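Local atomic coordinates of cytosolic iron-sulfur protein assembly protein 1 (Saccharomyces cerevisiae, PDB entry 2HES), a protein that is an essential component of the cytosolic iron-sulfur protein assembly machinery, interacts with NAR1 and is required for the maturation of extramitochondrial iron-sulfur proteins. Residues T81-A86 / D98-E104; F212-S216 / N255-G259. All coordinates share one frame; numbering follows the deposited sequence.

Interaction 1. Residues T81-A86 / D98-E104; sequences TVSIWA and DLLAIIE
Val82 and Ile103, and at the other end Ala86 and Asp98, are antiparallel hydrogen-bonded pairs that join strands 82-86 and 98-103, the third and fourth strands of a four-stranded WD40 propeller blade. Ile103 N donates to Val82 O at 2.8 Å, and Ala86 N donates to Asp98 O at 2.8 Å. Between these ends lies a classic beta bulge, with Leu100 and Ala101 both facing Ile84. Ile84 N bonds to Ala101 O at 3.0 Å, but the bond from Leu100 N to Ile84 O is bent and weak. On one side of the sheet, Leu99 lies over Trp85. Leu99 CD2 sits 3.8 Å from the centroid of the Trp85 six-membered ring, 14° off the normal, a CH-pi contact. The indole is held from within its own strand: Trp85 NE1 donates to Ser83 OG at 2.9 Å, with the oxygen 21° out of the ring plane. On the opposite side Ile84, Leu100 and Ile103 pack together. Ile84 points CG2 at Leu100 and CG1 at Ile103, and strand 110-115 of the next blade packs on Val82 and Ile84. With Ile84 CG1 beside its own backbone N (chi1 -58°), this branch meets Ile103 CD1 at 4.0 Å.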
loop_
_atom_site.group_PDB
_atom_site.type_symbol
_atom_site.label_atom_id
_atom_site.label_comp_id
_atom_site.label_asym_id
_atom_site.label_seq_id
_atom_site.Cartn_x
_atom_site.Cartn_y
_atom_site.Cartn_z
ATOM N N THR A 81 -8.784 -12.806 8.917
ATOM C CA THR A 81 -8.670 -11.988 10.155
ATOM C C THR A 81 -7.659 -10.816 10.060
ATOM O O THR A 81 -6.866 -10.759 9.114
ATOM C CB THR A 81 -8.357 -12.850 11.407
ATOM O OG1 THR A 81 -6.955 -13.183 11.463
ATOM C CG2 THR A 81 -9.197 -14.137 11.427
ATOM N N VAL A 82 -7.707 -9.894 11.031
ATOM C CA VAL A 82 -6.800 -8.725 11.121
ATOM C C VAL A 82 -6.381 -8.526 12.585
ATOM O O VAL A 82 -7.238 -8.341 13.455
ATOM C CB VAL A 82 -7.456 -7.376 10.594
ATOM C CG1 VAL A 82 -6.520 -6.206 10.796
ATOM C CG2 VAL A 82 -7.870 -7.479 9.134
ATOM N N SER A 83 -5.073 -8.566 12.870
ATOM C CA SER A 83 -4.547 -8.394 14.234
ATOM C C SER A 83 -4.005 -6.982 14.550
ATOM O O SER A 83 -3.529 -6.298 13.648
ATOM C CB SER A 83 -3.424 -9.410 14.487
ATOM O OG SER A 83 -2.281 -9.129 13.677
ATOM N N ILE A 84 -4.019 -6.579 15.830
ATOM C CA ILE A 84 -3.531 -5.248 16.282
ATOM C C ILE A 84 -2.435 -5.278 17.381
ATOM O O ILE A 84 -2.671 -5.817 18.466
ATOM C CB ILE A 84 -4.724 -4.386 16.830
ATOM C CG1 ILE A 84 -5.817 -4.193 15.778
ATOM C CG2 ILE A 84 -4.244 -3.048 17.341
ATOM C CD1 ILE A 84 -5.520 -3.116 14.711
ATOM N N TRP A 85 -1.283 -4.649 17.142
ATOM C CA TRP A 85 -0.149 -4.650 18.101
ATOM C C TRP A 85 0.298 -3.248 18.567
ATOM O O TRP A 85 0.209 -2.286 17.816
ATOM C CB TRP A 85 1.063 -5.374 17.488
ATOM C CG TRP A 85 0.715 -6.668 16.820
ATOM C CD1 TRP A 85 0.041 -6.831 15.643
ATOM C CD2 TRP A 85 1.022 -7.989 17.293
ATOM N NE1 TRP A 85 -0.096 -8.168 15.352
ATOM C CE2 TRP A 85 0.491 -8.902 16.354
ATOM C CE3 TRP A 85 1.695 -8.487 18.410
ATOM C CZ2 TRP A 85 0.615 -10.290 16.500
ATOM C CZ3 TRP A 85 1.817 -9.881 18.553
ATOM C CH2 TRP A 85 1.277 -10.755 17.606
ATOM N N ALA A 86 0.803 -3.135 19.797
ATOM C CA ALA A 86 1.240 -1.828 20.330
ATOM C C ALA A 86 2.533 -1.905 21.121
ATOM O O ALA A 86 2.752 -2.884 21.828
ATOM C CB ALA A 86 0.169 -1.196 21.197
ATOM N N ASP A 98 3.330 -5.857 22.092
ATOM C CA ASP A 98 2.234 -6.611 22.692
ATOM C C ASP A 98 0.999 -6.608 21.800
ATOM O O ASP A 98 0.602 -5.551 21.291
ATOM C CB ASP A 98 1.848 -5.985 24.043
ATOM C CG ASP A 98 2.936 -6.125 25.091
ATOM O OD1 ASP A 98 3.585 -7.189 25.135
ATOM O OD2 ASP A 98 3.151 -5.164 25.873
ATOM N N LEU A 99 0.396 -7.788 21.637
ATOM C CA LEU A 99 -0.868 -7.960 20.920
ATOM C C LEU A 99 -1.975 -7.157 21.606
ATOM O O LEU A 99 -1.833 -6.770 22.786
ATOM C CB LEU A 99 -1.253 -9.439 20.879
ATOM C CG LEU A 99 -2.032 -10.127 19.741
ATOM C CD1 LEU A 99 -3.260 -10.831 20.284
ATOM C CD2 LEU A 99 -2.446 -9.221 18.572
ATOM N N LEU A 100 -3.068 -6.899 20.880
ATOM C CA LEU A 100 -4.202 -6.141 21.432
ATOM C C LEU A 100 -5.588 -6.646 21.011
ATOM O O LEU A 100 -6.482 -6.729 21.849
ATOM C CB LEU A 100 -4.067 -4.648 21.143
ATOM C CG LEU A 100 -2.698 -4.001 21.389
ATOM C CD1 LEU A 100 -2.547 -2.784 20.496
ATOM C CD2 LEU A 100 -2.480 -3.637 22.859
ATOM N N ALA A 101 -5.780 -6.998 19.736
ATOM C CA ALA A 101 -7.099 -7.443 19.286
ATOM C C ALA A 101 -7.061 -8.271 18.020
ATOM O O ALA A 101 -6.060 -8.275 17.289
ATOM C CB ALA A 101 -8.011 -6.237 19.092
ATOM N N ILE A 102 -8.155 -8.971 17.765
ATOM C CA ILE A 102 -8.382 -9.618 16.478
ATOM C C ILE A 102 -9.689 -9.056 15.963
ATOM O O ILE A 102 -10.663 -8.957 16.703
ATOM C CB ILE A 102 -8.432 -11.177 16.560
ATOM C CG1 ILE A 102 -7.109 -11.722 17.105
ATOM C CG2 ILE A 102 -8.788 -11.814 15.181
ATOM C CD1 ILE A 102 -6.571 -12.952 16.371
ATOM N N ILE A 103 -9.704 -8.681 14.696
ATOM C CA ILE A 103 -10.880 -8.103 14.111
ATOM C C ILE A 103 -11.405 -9.073 13.059
ATOM O O ILE A 103 -10.632 -9.664 12.311
ATOM C CB ILE A 103 -10.570 -6.719 13.480
ATOM C CG1 ILE A 103 -9.953 -5.753 14.503
ATOM C CG2 ILE A 103 -11.831 -6.133 12.885
ATOM C CD1 ILE A 103 -9.321 -4.496 13.908
ATOM N N GLU A 104 -12.721 -9.253 13.009
ATOM C CA GLU A 104 -13.306 -10.184 12.058
ATOM C C GLU A 104 -14.514 -9.585 11.368
ATOM O O GLU A 104 -15.288 -8.846 11.980
ATOM C CB GLU A 104 -13.690 -11.492 12.741
ATOM C CG GLU A 104 -12.538 -12.248 13.352
ATOM C CD GLU A 104 -13.019 -13.317 14.305
ATOM O OE1 GLU A 104 -13.538 -12.954 15.390
ATOM O OE2 GLU A 104 -12.891 -14.507 13.964
HETATM O O HOH W 1 2.754 -1.999 24.699
#

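Interaction 2. Residues F212-S216 / N255-G259; sequences FRLCS and NVAWG
Arg213 and Trp258 meet with a guanidinium face set against the edge of an indole, and the two planes are 46° apart. Trp258 CH2 lies over the Arg213 guanidinium, while Arg213 NH2 approaches the ring edge, 3.6 Å from Trp258 CZ2. The strands, 213-218 and 253-258, belong to neighbouring blades of the WD40 propeller. No hydrogen bond links the two segments, and the axes of 213-216 and 255-258 come no closer than 7.2 Å, so side chains fill the gap. Trp258 buries the largest area. Its CG is anti to the backbone N (chi1 -157°), which sends the six-membered ring toward strand 213-218. There its edge reaches the backbone, with Trp258 CZ3 3.8 Å from Leu214 C. Cys215 SG lies obliquely beside the ring, 3.8 Å from Trp258 CE3, in a sulfur-aromatic contact. The same sulfur touches Val256 CG2 at 3.9 Å, and this methyl also meets Cys215 O. Arg213 makes salt bridges with Asp206 and Glu242 of its own blade and Glu278 of the next. These carboxylates probably balance its charge and fix the guanidinium, so the contact with Trp258 is probably mainly van der Waals packing of a paired cation on an aromatic edge.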
loop_
_atom_site.group_PDB
_atom_site.type_symbol
_atom_site.label_atom_id
_atom_site.label_comp_id
_atom_site.label_asym_id
_atom_site.label_seq_id
_atom_site.Cartn_x
_atom_site.Cartn_y
_atom_site.Cartn_z
ATOM N N PHE A 212 -6.758 16.654 -5.815
ATOM C CA PHE A 212 -6.178 15.300 -5.675
ATOM C C PHE A 212 -5.709 14.689 -6.980
ATOM O O PHE A 212 -6.278 14.936 -8.035
ATOM C CB PHE A 212 -7.211 14.318 -5.084
ATOM C CG PHE A 212 -8.077 14.912 -4.003
ATOM C CD1 PHE A 212 -7.517 15.403 -2.812
ATOM C CD2 PHE A 212 -9.460 14.991 -4.187
ATOM C CE1 PHE A 212 -8.321 15.951 -1.826
ATOM C CE2 PHE A 212 -10.296 15.545 -3.181
ATOM C CZ PHE A 212 -9.703 16.029 -2.012
ATOM N N ARG A 213 -4.669 13.859 -6.883
ATOM C CA ARG A 213 -4.332 12.933 -7.992
ATOM C C ARG A 213 -3.952 11.594 -7.389
ATOM O O ARG A 213 -3.726 11.499 -6.170
ATOM C CB ARG A 213 -3.158 13.442 -8.835
ATOM C CG ARG A 213 -3.465 14.751 -9.548
ATOM C CD ARG A 213 -2.387 15.006 -10.608
ATOM N NE ARG A 213 -1.072 15.216 -9.986
ATOM C CZ ARG A 213 0.037 15.468 -10.669
ATOM N NH1 ARG A 213 0.007 15.543 -12.011
ATOM N NH2 ARG A 213 1.175 15.665 -10.026
ATOM N N LEU A 214 -3.918 10.569 -8.232
ATOM C CA LEU A 214 -3.605 9.220 -7.730
ATOM C C LEU A 214 -2.823 8.481 -8.812
ATOM O O LEU A 214 -3.150 8.670 -9.993
ATOM C CB LEU A 214 -4.934 8.475 -7.479
ATOM C CG LEU A 214 -4.878 7.051 -6.990
ATOM C CD1 LEU A 214 -5.155 7.075 -5.498
ATOM C CD2 LEU A 214 -5.871 6.135 -7.733
ATOM N N CYS A 215 -1.820 7.664 -8.446
ATOM C CA CYS A 215 -1.238 6.761 -9.464
ATOM C C CYS A 215 -1.608 5.330 -9.148
ATOM O O CYS A 215 -1.866 4.950 -7.975
ATOM C CB CYS A 215 0.278 6.916 -9.554
ATOM S SG CYS A 215 1.183 6.459 -8.015
ATOM N N SER A 216 -1.691 4.519 -10.180
ATOM C CA SER A 216 -2.098 3.107 -9.994
ATOM C C SER A 216 -1.297 2.195 -10.929
ATOM O O SER A 216 -0.909 2.600 -12.030
ATOM C CB SER A 216 -3.597 2.906 -10.282
ATOM O OG SER A 216 -3.907 3.329 -11.626
ATOM N N ASN A 255 3.307 -2.970 -7.569
ATOM C CA ASN A 255 3.234 -1.908 -6.535
ATOM C C ASN A 255 3.716 -0.541 -7.047
ATOM O O ASN A 255 4.669 -0.432 -7.820
ATOM C CB ASN A 255 4.048 -2.394 -5.293
ATOM C CG ASN A 255 3.399 -2.031 -3.949
ATOM O OD1 ASN A 255 4.040 -1.447 -3.104
ATOM N ND2 ASN A 255 2.138 -2.428 -3.745
ATOM N N VAL A 256 3.044 0.517 -6.606
ATOM C CA VAL A 256 3.504 1.863 -6.846
ATOM C C VAL A 256 3.494 2.654 -5.561
ATOM O O VAL A 256 2.698 2.361 -4.639
ATOM C CB VAL A 256 2.598 2.606 -7.905
ATOM C CG1 VAL A 256 2.663 1.933 -9.260
ATOM C CG2 VAL A 256 1.140 2.614 -7.427
ATOM N N ALA A 257 4.329 3.684 -5.526
ATOM C CA ALA A 257 4.470 4.566 -4.343
ATOM C C ALA A 257 4.810 5.967 -4.784
ATOM O O ALA A 257 5.715 6.170 -5.633
ATOM C CB ALA A 257 5.569 4.027 -3.418
ATOM N N TRP A 258 4.077 6.933 -4.246
ATOM C CA TRP A 258 4.224 8.294 -4.658
ATOM C C TRP A 258 4.777 9.035 -3.463
ATOM O O TRP A 258 4.093 9.179 -2.429
ATOM C CB TRP A 258 2.904 8.894 -5.130
ATOM C CG TRP A 258 3.066 10.092 -6.079
ATOM C CD1 TRP A 258 4.136 10.966 -6.149
ATOM C CD2 TRP A 258 2.082 10.598 -6.984
ATOM N NE1 TRP A 258 3.895 11.935 -7.105
ATOM C CE2 TRP A 258 2.641 11.739 -7.623
ATOM C CE3 TRP A 258 0.798 10.168 -7.370
ATOM C CZ2 TRP A 258 1.964 12.454 -8.633
ATOM C CZ3 TRP A 258 0.113 10.888 -8.361
ATOM C CH2 TRP A 258 0.707 12.021 -8.986
ATOM N N GLY A 259 6.024 9.471 -3.587
ATOM C CA GLY A 259 6.682 10.079 -2.425
ATOM C C GLY A 259 6.325 11.534 -2.190
ATOM O O GLY A 259 5.793 12.203 -3.092
#

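Along the chain, interaction 1 comes first. It closes a short hairpin loop between strands 82-86 and 98-103, pairing the last two strands of one blade. The chain then builds two further blades and the first strand of a third before it reaches 212-216. Interaction 2 opens there and closes a longer loop at 255-259, after the third and fourth strands of that blade, 223-231 and 237-244. The two contacts follow in series and neither nest nor cross. The nearest atoms of interactions 1 and 2 are about 17 Å apart, and the two lie on opposite sides of the centre of the chain. Interaction 1 binds strands within a single sheet near the rim. Interaction 2 packs one sheet against the next, nearer the centre.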